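Local coordinates for hypothetical protein PH0802 (Pyrococcus horikoshii, PDB 2DT4) that is of unknown function but belongs to the plant- and prokaryote-conserved (PPC) domain family and assembles here as a trimer, at residues 28-33 / 116-121; 80-85 / 134-139; 38-43 / 88-93; 47-52 / 92-97. All blocks are in the same frame, centred on the assembly; numbering follows the deposited sequence.

Interactions 1, 2 and 3 all reach the large mixed sheet, and interaction 4 sets a smaller three-stranded sheet against it. Interactions 1 and 3 sit with centres about 12 Å apart and are joined by neighbouring strands: Phe117 N lies 2.8 Å from Asn41 O, a probable hydrogen bond. Interactions 3 and 4 share Val92 and Ser93 on strand 85-95, their centres about 13 Å apart. Interaction 2 lies at the turn that joins strands 69-82 and 85-95, its centre about 25 Å from that of interaction 4, across the middle of the chain. The function is unknown; a glycerol, probably from crystallisation, binds His89 beside interaction 3.

Interaction 1 (28-33 / 116-121); sequences NFCKKE and IFLQEL
Leu118 touches helix 22-33 with a single methyl, CD1, which meets both the ring of Phe29 and the sulfur of Cys30. Phe29 CE1 is 3.8 Å from Leu118 CD1, and Phe29 CD1 is slightly farther from the same methyl, at 4.1 Å. The methyl comes at the ring obliquely, and the two side chains run past each other in opposite directions. Cys30 SG completes the contact, 4.0 Å from Leu118 CD1. In Phe29, CG is trans to the backbone nitrogen (chi1 169°), which brings the CD1-CE1 side of the ring to the leucine methyl.

One level out is the split beta-alpha-beta unit: strand 5-16, helix 22-33 and strand 38-46 follow one another, and strand 114-123 is inserted between the two strands, antiparallel to both. The helix therefore lies over the strand that carries Leu118. Within the helix, Glu33 folds back over Phe29, its CG 3.8 Å above the ring plane and displaced toward the rim, while Glu33 N is bonded to Phe29 O one turn earlier.

Around this core, Tyr12 meets the Phe29 ring edge-to-face and also bonds to Glu33 OE2 through its hydroxyl. Ile35 touches Phe29, Cys30 and Leu118, and Leu141 of the second subunit packs on Phe29.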
loop_
_atom_site.group_PDB
_atom_site.type_symbol
_atom_site.label_atom_id
_atom_site.label_comp_id
_atom_site.label_asym_id
_atom_site.label_seq_id
_atom_site.Cartn_x
_atom_site.Cartn_y
_atom_site.Cartn_z
ATOM N N ASN A 28 -20.922 2.873 1.449
ATOM C CA ASN A 28 -21.910 3.911 1.711
ATOM C C ASN A 28 -21.377 5.321 1.408
ATOM O O ASN A 28 -22.113 6.209 0.934
ATOM C CB ASN A 28 -22.384 3.794 3.170
ATOM C CG ASN A 28 -23.352 2.610 3.365
ATOM O OD1 ASN A 28 -23.989 2.159 2.392
ATOM N ND2 ASN A 28 -23.464 2.109 4.597
ATOM N N PHE A 29 -20.106 5.534 1.732
ATOM C CA PHE A 29 -19.412 6.769 1.369
ATOM C C PHE A 29 -19.507 6.971 -0.177
ATOM O O PHE A 29 -19.882 8.058 -0.649
ATOM C CB PHE A 29 -17.973 6.751 1.879
ATOM C CG PHE A 29 -17.123 7.851 1.340
ATOM C CD1 PHE A 29 -16.413 7.642 0.171
ATOM C CD2 PHE A 29 -16.996 9.068 1.985
ATOM C CE1 PHE A 29 -15.602 8.618 -0.336
ATOM C CE2 PHE A 29 -16.185 10.053 1.434
ATOM C CZ PHE A 29 -15.531 9.801 0.250
ATOM N N CYS A 30 -19.131 5.957 -0.949
ATOM C CA CYS A 30 -19.137 6.075 -2.389
ATOM C C CYS A 30 -20.568 6.287 -2.888
ATOM O O CYS A 30 -20.768 7.059 -3.791
ATOM C CB CYS A 30 -18.481 4.875 -3.073
ATOM S SG CYS A 30 -16.699 4.782 -2.754
ATOM N N LYS A 31 -21.561 5.635 -2.286
ATOM C CA LYS A 31 -22.946 5.876 -2.715
ATOM C C LYS A 31 -23.351 7.316 -2.531
ATOM O O LYS A 31 -23.952 7.925 -3.441
ATOM C CB LYS A 31 -23.912 4.946 -1.997
ATOM C CG LYS A 31 -23.777 3.532 -2.439
ATOM C CD LYS A 31 -24.827 2.660 -1.758
ATOM C CE LYS A 31 -24.685 1.269 -2.239
ATOM N NZ LYS A 31 -25.716 0.354 -1.617
ATOM N N LYS A 32 -23.010 7.870 -1.377
ATOM C CA LYS A 32 -23.319 9.240 -1.062
ATOM C C LYS A 32 -22.639 10.195 -2.027
ATOM O O LYS A 32 -23.260 11.143 -2.521
ATOM C CB LYS A 32 -22.912 9.577 0.367
ATOM C CG LYS A 32 -23.295 10.994 0.763
ATOM C CD LYS A 32 -24.727 11.331 0.438
ATOM C CE LYS A 32 -25.104 12.705 0.971
ATOM N NZ LYS A 32 -24.131 13.770 0.548
ATOM N N GLU A 33 -21.368 9.953 -2.312
ATOM C CA GLU A 33 -20.593 10.855 -3.164
ATOM C C GLU A 33 -20.823 10.636 -4.652
ATOM O O GLU A 33 -20.311 11.397 -5.478
ATOM C CB GLU A 33 -19.099 10.675 -2.876
ATOM C CG GLU A 33 -18.683 11.089 -1.484
ATOM C CD GLU A 33 -18.796 12.582 -1.288
ATOM O OE1 GLU A 33 -19.569 12.982 -0.397
ATOM O OE2 GLU A 33 -18.189 13.369 -2.044
ATOM N N ILE A 116 -8.339 6.292 5.992
ATOM C CA ILE A 116 -8.454 5.882 4.597
ATOM C C ILE A 116 -8.228 7.017 3.578
ATOM O O ILE A 116 -8.783 8.139 3.726
ATOM C CB ILE A 116 -9.897 5.321 4.414
ATOM C CG1 ILE A 116 -10.232 4.169 5.393
ATOM C CG2 ILE A 116 -10.126 4.911 2.975
ATOM C CD1 ILE A 116 -9.264 3.010 5.457
ATOM N N PHE A 117 -7.488 6.651 2.533
ATOM C CA PHE A 117 -7.217 7.489 1.379
ATOM C C PHE A 117 -8.013 6.886 0.224
ATOM O O PHE A 117 -7.952 5.680 -0.010
ATOM C CB PHE A 117 -5.736 7.537 0.997
ATOM C CG PHE A 117 -5.474 8.256 -0.290
ATOM C CD1 PHE A 117 -5.158 7.565 -1.441
ATOM C CD2 PHE A 117 -5.567 9.643 -0.349
ATOM C CE1 PHE A 117 -4.918 8.248 -2.651
ATOM C CE2 PHE A 117 -5.322 10.317 -1.553
ATOM C CZ PHE A 117 -4.992 9.620 -2.682
ATOM N N LEU A 118 -8.751 7.735 -0.485
ATOM C CA LEU A 118 -9.592 7.279 -1.583
ATOM C C LEU A 118 -9.443 8.209 -2.765
ATOM O O LEU A 118 -9.590 9.427 -2.615
ATOM C CB LEU A 118 -11.039 7.193 -1.136
ATOM C CG LEU A 118 -11.963 6.549 -2.148
ATOM C CD1 LEU A 118 -13.118 5.888 -1.430
ATOM C CD2 LEU A 118 -12.512 7.535 -3.191
ATOM N N GLN A 119 -9.107 7.655 -3.934
ATOM C CA GLN A 119 -8.906 8.438 -5.147
ATOM C C GLN A 119 -9.879 7.938 -6.197
ATOM O O GLN A 119 -9.736 6.821 -6.726
ATOM C CB GLN A 119 -7.448 8.334 -5.654
ATOM C CG GLN A 119 -7.210 8.993 -7.011
ATOM C CD GLN A 119 -7.493 10.492 -6.933
ATOM O OE1 GLN A 119 -8.447 10.999 -7.579
ATOM N NE2 GLN A 119 -6.727 11.188 -6.131
ATOM N N GLU A 120 -10.821 8.810 -6.546
ATOM C CA GLU A 120 -11.790 8.487 -7.578
ATOM C C GLU A 120 -11.107 8.517 -8.932
ATOM O O GLU A 120 -10.224 9.340 -9.148
ATOM C CB GLU A 120 -12.919 9.535 -7.559
ATOM C CG GLU A 120 -13.943 9.382 -8.651
ATOM C CD GLU A 120 -14.973 10.475 -8.655
ATOM O OE1 GLU A 120 -16.141 10.142 -8.970
ATOM O OE2 GLU A 120 -14.625 11.646 -8.367
ATOM N N LEU A 121 -11.520 7.612 -9.820
ATOM C CA LEU A 121 -11.049 7.558 -11.206
ATOM C C LEU A 121 -12.235 7.691 -12.154
ATOM O O LEU A 121 -13.311 7.140 -11.877
ATOM C CB LEU A 121 -10.383 6.214 -11.448
ATOM C CG LEU A 121 -9.153 5.911 -10.588
ATOM C CD1 LEU A 121 -8.575 4.557 -10.958
ATOM C CD2 LEU A 121 -8.062 7.009 -10.631
#

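Interaction 2 (80-85 / 134-139); sequences SLKDGE and GLALWE
Lys82 and Ser80, at the C-terminal end of strand 69-82, meet Ala136 and Trp138 of the C-terminal tail at the end of a beta hairpin. The hairpin closes through a type I' turn from Lys82 to Glu85: Lys82 N bonds to Glu85 O and Glu85 N to Lys82 O, with Asp83 and Gly84 as the two turn residues. The tail passes beside this end of the sheet.

Lys82 starts out with CG trans to its backbone nitrogen (chi1 -178°) and stays fully extended beyond. Its CB and CG remain clear of the tail. CD is the first atom to approach, 4.2 Å from Ala136 CB; CE comes in to 3.6 Å from Ala136 CB, and the terminal NZ draws off again to 4.0 Å from Ala136 CB. The aliphatic end of the lysine thus runs alongside the alanine methyl, while its charge also has a cation-pi partner in Phe87.

Arg128 touches Ser80, Lys82 and Trp138, and its NH2 bonds to Ala136 O. Arg15 of the third subunit bonds through NE to Trp138 O, and Phe14 of that subunit packs on Trp138, so the tail has partners in its own chain and in a neighbouring subunit.

The polar half of the contact is one hydrogen bond. Trp138 NE1 donates to Ser80 OG over 2.9 Å, nearly straight at 166°, with OG only 8° out of the indole plane.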
loop_
_atom_site.group_PDB
_atom_site.type_symbol
_atom_site.label_atom_id
_atom_site.label_comp_id
_atom_site.label_asym_id
_atom_site.label_seq_id
_atom_site.Cartn_x
_atom_site.Cartn_y
_atom_site.Cartn_z
ATOM N N SER A 80 -15.433 -0.406 -7.580
ATOM C CA SER A 80 -15.868 -0.504 -8.971
ATOM C C SER A 80 -17.296 -0.974 -9.014
ATOM O O SER A 80 -17.794 -1.531 -8.069
ATOM C CB SER A 80 -14.934 -1.391 -9.806
ATOM O OG SER A 80 -14.870 -2.710 -9.331
ATOM N N LEU A 81 -17.961 -0.695 -10.110
ATOM C CA LEU A 81 -19.346 -1.113 -10.282
ATOM C C LEU A 81 -19.501 -2.629 -10.284
ATOM O O LEU A 81 -18.758 -3.331 -10.950
ATOM C CB LEU A 81 -19.858 -0.550 -11.608
ATOM C CG LEU A 81 -21.256 -0.826 -12.115
ATOM C CD1 LEU A 81 -22.298 -0.150 -11.261
ATOM C CD2 LEU A 81 -21.368 -0.327 -13.561
ATOM N N LYS A 82 -20.466 -3.127 -9.522
ATOM C CA LYS A 82 -20.869 -4.527 -9.575
ATOM C C LYS A 82 -22.382 -4.552 -9.388
ATOM O O LYS A 82 -22.908 -4.019 -8.407
ATOM C CB LYS A 82 -20.211 -5.383 -8.497
ATOM C CG LYS A 82 -20.556 -6.877 -8.528
ATOM C CD LYS A 82 -19.930 -7.574 -7.366
ATOM C CE LYS A 82 -20.218 -9.063 -7.283
ATOM N NZ LYS A 82 -19.548 -9.612 -6.038
ATOM N N ASP A 83 -23.059 -5.167 -10.360
ATOM C CA ASP A 83 -24.514 -5.246 -10.351
ATOM C C ASP A 83 -25.172 -3.878 -10.063
ATOM O O ASP A 83 -26.116 -3.791 -9.276
ATOM C CB ASP A 83 -24.947 -6.302 -9.328
ATOM C CG ASP A 83 -24.291 -7.677 -9.558
ATOM O OD1 ASP A 83 -24.080 -8.078 -10.725
ATOM O OD2 ASP A 83 -23.945 -8.429 -8.613
ATOM N N GLY A 84 -24.629 -2.809 -10.631
ATOM C CA GLY A 84 -25.266 -1.497 -10.574
ATOM C C GLY A 84 -24.898 -0.601 -9.406
ATOM O O GLY A 84 -25.415 0.515 -9.291
ATOM N N GLU A 85 -24.044 -1.102 -8.515
ATOM C CA GLU A 85 -23.713 -0.393 -7.294
ATOM C C GLU A 85 -22.203 -0.383 -7.079
ATOM O O GLU A 85 -21.499 -1.335 -7.474
ATOM C CB GLU A 85 -24.360 -1.087 -6.095
ATOM C CG GLU A 85 -25.878 -1.089 -6.133
ATOM C CD GLU A 85 -26.486 0.280 -5.905
ATOM O OE1 GLU A 85 -27.699 0.433 -6.179
ATOM O OE2 GLU A 85 -25.783 1.208 -5.450
ATOM N N GLY A 134 -15.608 -18.113 -10.435
ATOM C CA GLY A 134 -16.451 -17.814 -9.318
ATOM C C GLY A 134 -16.059 -16.506 -8.660
ATOM O O GLY A 134 -16.496 -16.232 -7.562
ATOM N N LEU A 135 -15.238 -15.716 -9.348
ATOM C CA LEU A 135 -14.891 -14.371 -8.901
ATOM C C LEU A 135 -15.533 -13.360 -9.835
ATOM O O LEU A 135 -15.560 -13.584 -11.035
ATOM C CB LEU A 135 -13.388 -14.155 -8.957
ATOM C CG LEU A 135 -12.604 -15.058 -8.018
ATOM C CD1 LEU A 135 -11.162 -15.050 -8.385
ATOM C CD2 LEU A 135 -12.796 -14.622 -6.594
ATOM N N ALA A 136 -15.963 -12.224 -9.281
ATOM C CA ALA A 136 -16.508 -11.137 -10.109
ATOM C C ALA A 136 -15.336 -10.242 -10.464
ATOM O O ALA A 136 -14.731 -9.639 -9.572
ATOM C CB ALA A 136 -17.559 -10.368 -9.373
ATOM N N LEU A 137 -14.996 -10.226 -11.746
ATOM C CA LEU A 137 -13.804 -9.480 -12.204
ATOM C C LEU A 137 -14.075 -8.538 -13.349
ATOM O O LEU A 137 -15.047 -8.685 -14.083
ATOM C CB LEU A 137 -12.779 -10.508 -12.713
ATOM C CG LEU A 137 -12.335 -11.596 -11.717
ATOM C CD1 LEU A 137 -11.470 -12.638 -12.333
ATOM C CD2 LEU A 137 -11.665 -10.976 -10.499
ATOM N N TRP A 138 -13.189 -7.560 -13.521
ATOM C CA TRP A 138 -13.205 -6.659 -14.661
ATOM C C TRP A 138 -12.739 -7.395 -15.920
ATOM O O TRP A 138 -12.031 -8.395 -15.827
ATOM C CB TRP A 138 -12.194 -5.520 -14.449
ATOM C CG TRP A 138 -12.308 -4.812 -13.127
ATOM C CD1 TRP A 138 -13.418 -4.588 -12.401
ATOM C CD2 TRP A 138 -11.218 -4.278 -12.381
ATOM N NE1 TRP A 138 -13.099 -3.933 -11.237
ATOM C CE2 TRP A 138 -11.745 -3.725 -11.210
ATOM C CE3 TRP A 138 -9.845 -4.189 -12.605
ATOM C CZ2 TRP A 138 -10.943 -3.102 -10.249
ATOM C CZ3 TRP A 138 -9.044 -3.611 -11.639
ATOM C CH2 TRP A 138 -9.602 -3.047 -10.485
ATOM N N GLU A 139 -13.009 -6.782 -17.065
ATOM C CA GLU A 139 -12.473 -7.320 -18.330
ATOM C C GLU A 139 -10.987 -7.016 -18.257
ATOM O O GLU A 139 -10.589 -5.912 -17.868
ATOM C CB GLU A 139 -13.133 -6.630 -19.532
ATOM C CG GLU A 139 -12.692 -7.236 -20.846
ATOM C CD GLU A 139 -13.275 -6.528 -22.057
ATOM O OE1 GLU A 139 -12.730 -6.747 -23.165
ATOM O OE2 GLU A 139 -14.224 -5.728 -21.887
#

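Interaction 3 (38-43 / 88-93); sequences AIINGI and VHAHVS
No flat group takes part where Ile40 meets Val88 and Ala90. The ring of His89, between the two contact residues of its strand, keeps clear of strand 38-46: it meets the ring of His105 with the planes at about 50°, and its NE2 is hydrogen-bonded to a glycerol molecule.

The contact runs from side chain to side chain across the middle one of three neighbouring strands in the mixed beta-sheet. Strands 38-46 and 85-95 are both antiparallel to strand 69-82, which lies between them, so the two run the same way without bonding to each other. The CA atoms of Ile40 and Ala90 lie 8.2 Å apart.

One methyl does the reaching. In Ile40, CG1 sits between the backbone nitrogen and the carbonyl carbon (chi1 51°), and CD1 continues the chain in extended form (chi2 -177°), which carries that methyl to strand 85-95. The other branch, CG2, is turned to Leu118 of strand 114-123, so Ile40 ties together three strands besides its own when Leu75 is counted.

Helix 22-33 contributes Leu23, Ile26 and Lys27, which touch Val88. The valine and Ile40 cross at about a right angle. Ile40 CD1 is 3.8 Å from Val88 CG1, whereas the methyl of Ala90 is a looser neighbour, its CB 4.4 Å from Ile40 CD1.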
loop_
_atom_site.group_PDB
_atom_site.type_symbol
_atom_site.label_atom_id
_atom_site.label_comp_id
_atom_site.label_asym_id
_atom_site.label_seq_id
_atom_site.Cartn_x
_atom_site.Cartn_y
_atom_site.Cartn_z
ATOM N N ALA A 38 -12.701 3.795 -7.856
ATOM C CA ALA A 38 -11.682 4.425 -7.022
ATOM C C ALA A 38 -10.631 3.417 -6.610
ATOM O O ALA A 38 -10.817 2.209 -6.716
ATOM C CB ALA A 38 -12.309 4.994 -5.775
ATOM N N ILE A 39 -9.584 3.959 -6.016
ATOM C CA ILE A 39 -8.531 3.143 -5.439
ATOM C C ILE A 39 -8.505 3.614 -3.990
ATOM O O ILE A 39 -8.822 4.773 -3.668
ATOM C CB ILE A 39 -7.131 3.115 -6.095
ATOM C CG1 ILE A 39 -6.530 4.533 -6.218
ATOM C CG2 ILE A 39 -7.244 2.418 -7.434
ATOM C CD1 ILE A 39 -5.715 4.986 -5.046
ATOM N N ILE A 40 -8.175 2.691 -3.094
ATOM C CA ILE A 40 -8.113 2.956 -1.670
ATOM C C ILE A 40 -6.832 2.441 -1.045
ATOM O O ILE A 40 -6.266 1.416 -1.451
ATOM C CB ILE A 40 -9.329 2.369 -0.904
ATOM C CG1 ILE A 40 -9.538 0.891 -1.242
ATOM C CG2 ILE A 40 -10.579 3.142 -1.275
ATOM C CD1 ILE A 40 -10.779 0.281 -0.573
ATOM N N ASN A 41 -6.462 3.101 0.038
ATOM C CA ASN A 41 -5.321 2.612 0.811
ATOM C C ASN A 41 -5.618 3.101 2.214
ATOM O O ASN A 41 -6.308 4.093 2.381
ATOM C CB ASN A 41 -3.914 2.922 0.316
ATOM C CG ASN A 41 -3.377 4.245 0.778
ATOM O OD1 ASN A 41 -3.569 4.668 1.923
ATOM N ND2 ASN A 41 -2.664 4.899 -0.113
ATOM N N GLY A 42 -5.167 2.382 3.220
ATOM C CA GLY A 42 -5.297 2.883 4.565
ATOM C C GLY A 42 -4.653 2.024 5.634
ATOM O O GLY A 42 -4.083 0.978 5.355
ATOM N N ILE A 43 -4.738 2.557 6.846
ATOM C CA ILE A 43 -4.180 1.979 8.059
ATOM C C ILE A 43 -5.133 2.212 9.220
ATOM O O ILE A 43 -6.092 2.984 9.135
ATOM C CB ILE A 43 -2.785 2.604 8.389
ATOM C CG1 ILE A 43 -2.866 4.120 8.599
ATOM C CG2 ILE A 43 -1.740 2.243 7.284
ATOM C CD1 ILE A 43 -1.551 4.764 9.055
ATOM N N VAL A 88 -16.760 -2.687 -3.066
ATOM C CA VAL A 88 -15.446 -2.507 -2.454
ATOM C C VAL A 88 -14.727 -3.854 -2.363
ATOM O O VAL A 88 -15.264 -4.828 -1.830
ATOM C CB VAL A 88 -15.562 -1.863 -1.067
ATOM C CG1 VAL A 88 -14.172 -1.425 -0.583
ATOM C CG2 VAL A 88 -16.520 -0.679 -1.106
ATOM N N HIS A 89 -13.517 -3.911 -2.921
ATOM C CA HIS A 89 -12.683 -5.112 -2.866
ATOM C C HIS A 89 -11.359 -4.701 -2.288
ATOM O O HIS A 89 -10.679 -3.851 -2.850
ATOM C CB HIS A 89 -12.510 -5.746 -4.234
ATOM C CG HIS A 89 -11.805 -7.061 -4.205
ATOM N ND1 HIS A 89 -12.028 -7.993 -3.210
ATOM C CD2 HIS A 89 -10.856 -7.592 -5.017
ATOM C CE1 HIS A 89 -11.265 -9.053 -3.431
ATOM N NE2 HIS A 89 -10.557 -8.838 -4.524
ATOM N N ALA A 90 -10.996 -5.283 -1.153
ATOM C CA ALA A 90 -9.722 -4.956 -0.519
ATOM C C ALA A 90 -9.060 -6.138 0.153
ATOM O O ALA A 90 -9.714 -7.087 0.556
ATOM C CB ALA A 90 -9.901 -3.851 0.493
ATOM N N HIS A 91 -7.746 -6.055 0.299
ATOM C CA HIS A 91 -6.943 -7.047 1.026
ATOM C C HIS A 91 -6.272 -6.328 2.172
ATOM O O HIS A 91 -5.996 -5.134 2.092
ATOM C CB HIS A 91 -5.861 -7.685 0.150
ATOM C CG HIS A 91 -6.397 -8.686 -0.828
ATOM N ND1 HIS A 91 -5.863 -9.947 -0.958
ATOM C CD2 HIS A 91 -7.451 -8.638 -1.673
ATOM C CE1 HIS A 91 -6.519 -10.608 -1.895
ATOM N NE2 HIS A 91 -7.487 -9.836 -2.349
ATOM N N VAL A 92 -6.078 -7.077 3.259
ATOM C CA VAL A 92 -5.484 -6.456 4.469
ATOM C C VAL A 92 -4.371 -7.310 5.033
ATOM O O VAL A 92 -4.385 -8.533 4.926
ATOM C CB VAL A 92 -6.559 -6.247 5.569
ATOM C CG1 VAL A 92 -7.525 -5.156 5.191
ATOM C CG2 VAL A 92 -7.256 -7.554 5.906
ATOM N N SER A 93 -3.448 -6.620 5.713
ATOM C CA SER A 93 -2.405 -7.266 6.486
ATOM C C SER A 93 -2.677 -6.701 7.892
ATOM O O SER A 93 -2.985 -5.496 8.067
ATOM C CB SER A 93 -0.976 -7.052 6.029
ATOM O OG SER A 93 -0.635 -5.741 6.145
#

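Interaction 4 (47-52 / 92-97); sequences KNPKIG and VSLGNE
Two beta-sheets face each other where Pro49 and Ile51 of strand 49-55 meet Val92 and Leu94 of strand 85-95. The Leu94 methyl CD1 has two partners: it is 3.7 Å from Pro49 CG and also 3.7 Å from Ile51 CG2. Leu94 slides past both in the opposite direction, and having CG trans to its carbonyl carbon (chi1 -62°) brings CD1 to the facing strand. Beside it, Ile51 CG2 reaches Val92 CG2 at 3.8 Å, so the CG2 methyl of Ile51 touches two residues of the facing strand.

The chain turns a corner at Lys47 and Asn48, leaving the large mixed sheet for the three-stranded antiparallel one, in which strand 49-55 is the middle strand. The short segments 49-52 and 92-95 approach to 9.2 Å between axes, at 132° between their directions; the contact is purely apolar side chain on side chain.

Leu66 fits in beside the contact, touching Pro49, Ile51 and Leu94, while Asn48 OD1 accepts a bond from Gly68 N at the corner. The Ile51 side chain also touches Gly99 of the third subunit, and Lys47 forms a salt bridge with Glu56 of the second subunit.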
loop_
_atom_site.group_PDB
_atom_site.type_symbol
_atom_site.label_atom_id
_atom_site.label_comp_id
_atom_site.label_asym_id
_atom_site.label_seq_id
_atom_site.Cartn_x
_atom_site.Cartn_y
_atom_site.Cartn_z
ATOM N N LYS A 47 -11.215 -4.590 14.765
ATOM C CA LYS A 47 -11.593 -5.565 15.789
ATOM C C LYS A 47 -12.363 -6.720 15.183
ATOM O O LYS A 47 -13.247 -6.520 14.351
ATOM C CB LYS A 47 -12.440 -4.868 16.854
ATOM C CG LYS A 47 -11.605 -3.904 17.709
ATOM C CD LYS A 47 -12.327 -3.294 18.903
ATOM C CE LYS A 47 -11.401 -2.389 19.691
ATOM N NZ LYS A 47 -12.088 -1.744 20.871
ATOM N N ASN A 48 -12.004 -7.939 15.606
ATOM C CA ASN A 48 -12.577 -9.161 15.074
ATOM C C ASN A 48 -12.654 -9.205 13.539
ATOM O O ASN A 48 -13.727 -9.520 12.981
ATOM C CB ASN A 48 -13.944 -9.395 15.689
ATOM C CG ASN A 48 -13.952 -9.156 17.196
ATOM O OD1 ASN A 48 -13.183 -9.751 17.948
ATOM N ND2 ASN A 48 -14.830 -8.252 17.642
ATOM N N PRO A 49 -11.548 -8.892 12.851
ATOM C CA PRO A 49 -11.573 -8.927 11.386
ATOM C C PRO A 49 -11.739 -10.352 10.868
ATOM O O PRO A 49 -11.234 -11.302 11.449
ATOM C CB PRO A 49 -10.232 -8.311 10.987
ATOM C CG PRO A 49 -9.326 -8.612 12.131
ATOM C CD PRO A 49 -10.207 -8.506 13.334
ATOM N N LYS A 50 -12.470 -10.475 9.775
ATOM C CA LYS A 50 -12.562 -11.741 9.054
ATOM C C LYS A 50 -11.807 -11.589 7.753
ATOM O O LYS A 50 -12.060 -10.632 7.009
ATOM C CB LYS A 50 -14.006 -12.129 8.774
ATOM C CG LYS A 50 -14.824 -12.285 10.031
ATOM C CD LYS A 50 -16.183 -12.875 9.750
ATOM C CE LYS A 50 -16.897 -13.184 11.045
ATOM N NZ LYS A 50 -17.736 -12.070 11.473
ATOM N N ILE A 51 -10.910 -12.545 7.478
ATOM C CA ILE A 51 -10.129 -12.537 6.240
ATOM C C ILE A 51 -10.482 -13.776 5.419
ATOM O O ILE A 51 -10.991 -14.754 5.951
ATOM C CB ILE A 51 -8.595 -12.436 6.526
ATOM C CG1 ILE A 51 -8.145 -13.559 7.457
ATOM C CG2 ILE A 51 -8.266 -11.042 7.044
ATOM C CD1 ILE A 51 -6.637 -13.640 7.688
ATOM N N GLY A 52 -10.203 -13.700 4.138
ATOM C CA GLY A 52 -10.489 -14.766 3.196
ATOM C C GLY A 52 -9.310 -15.182 2.346
ATOM O O GLY A 52 -8.505 -14.357 1.924
ATOM N N VAL A 92 -6.078 -7.077 3.259
ATOM C CA VAL A 92 -5.484 -6.456 4.469
ATOM C C VAL A 92 -4.371 -7.310 5.033
ATOM O O VAL A 92 -4.385 -8.533 4.926
ATOM C CB VAL A 92 -6.559 -6.247 5.569
ATOM C CG1 VAL A 92 -7.525 -5.156 5.191
ATOM C CG2 VAL A 92 -7.256 -7.554 5.906
ATOM N N SER A 93 -3.448 -6.620 5.713
ATOM C CA SER A 93 -2.405 -7.266 6.486
ATOM C C SER A 93 -2.677 -6.701 7.892
ATOM O O SER A 93 -2.985 -5.496 8.067
ATOM C CB SER A 93 -0.976 -7.052 6.029
ATOM O OG SER A 93 -0.635 -5.741 6.145
ATOM N N LEU A 94 -2.711 -7.637 8.835
ATOM C CA LEU A 94 -3.099 -7.375 10.204
ATOM C C LEU A 94 -2.066 -7.845 11.206
ATOM O O LEU A 94 -1.612 -9.004 11.161
ATOM C CB LEU A 94 -4.359 -8.185 10.369
ATOM C CG LEU A 94 -5.551 -7.826 9.484
ATOM C CD1 LEU A 94 -6.580 -8.881 9.597
ATOM C CD2 LEU A 94 -6.144 -6.499 9.817
ATOM N N GLY A 95 -1.705 -6.962 12.127
ATOM C CA GLY A 95 -0.707 -7.259 13.132
ATOM C C GLY A 95 -1.278 -7.594 14.482
ATOM O O GLY A 95 -2.112 -6.875 15.038
ATOM N N ASN A 96 -0.774 -8.670 15.063
ATOM C CA ASN A 96 -1.217 -9.077 16.386
ATOM C C ASN A 96 -0.309 -8.494 17.455
ATOM O O ASN A 96 0.592 -7.709 17.168
ATOM C CB ASN A 96 -1.470 -10.602 16.502
ATOM C CG ASN A 96 -0.248 -11.456 16.905
ATOM O OD1 ASN A 96 -0.430 -12.675 17.170
ATOM N ND2 ASN A 96 0.931 -10.906 16.931
ATOM N N GLU A 97 -0.651 -8.806 18.709
ATOM C CA GLU A 97 0.026 -8.189 19.838
ATOM C C GLU A 97 1.503 -8.520 19.988
ATOM O O GLU A 97 2.225 -7.858 20.717
ATOM C CB GLU A 97 -0.731 -8.571 21.133
ATOM C CG GLU A 97 -0.564 -10.052 21.487
ATOM C CD GLU A 97 -1.455 -10.545 22.629
ATOM O OE1 GLU A 97 -0.967 -10.621 23.781
ATOM O OE2 GLU A 97 -2.630 -10.890 22.364
#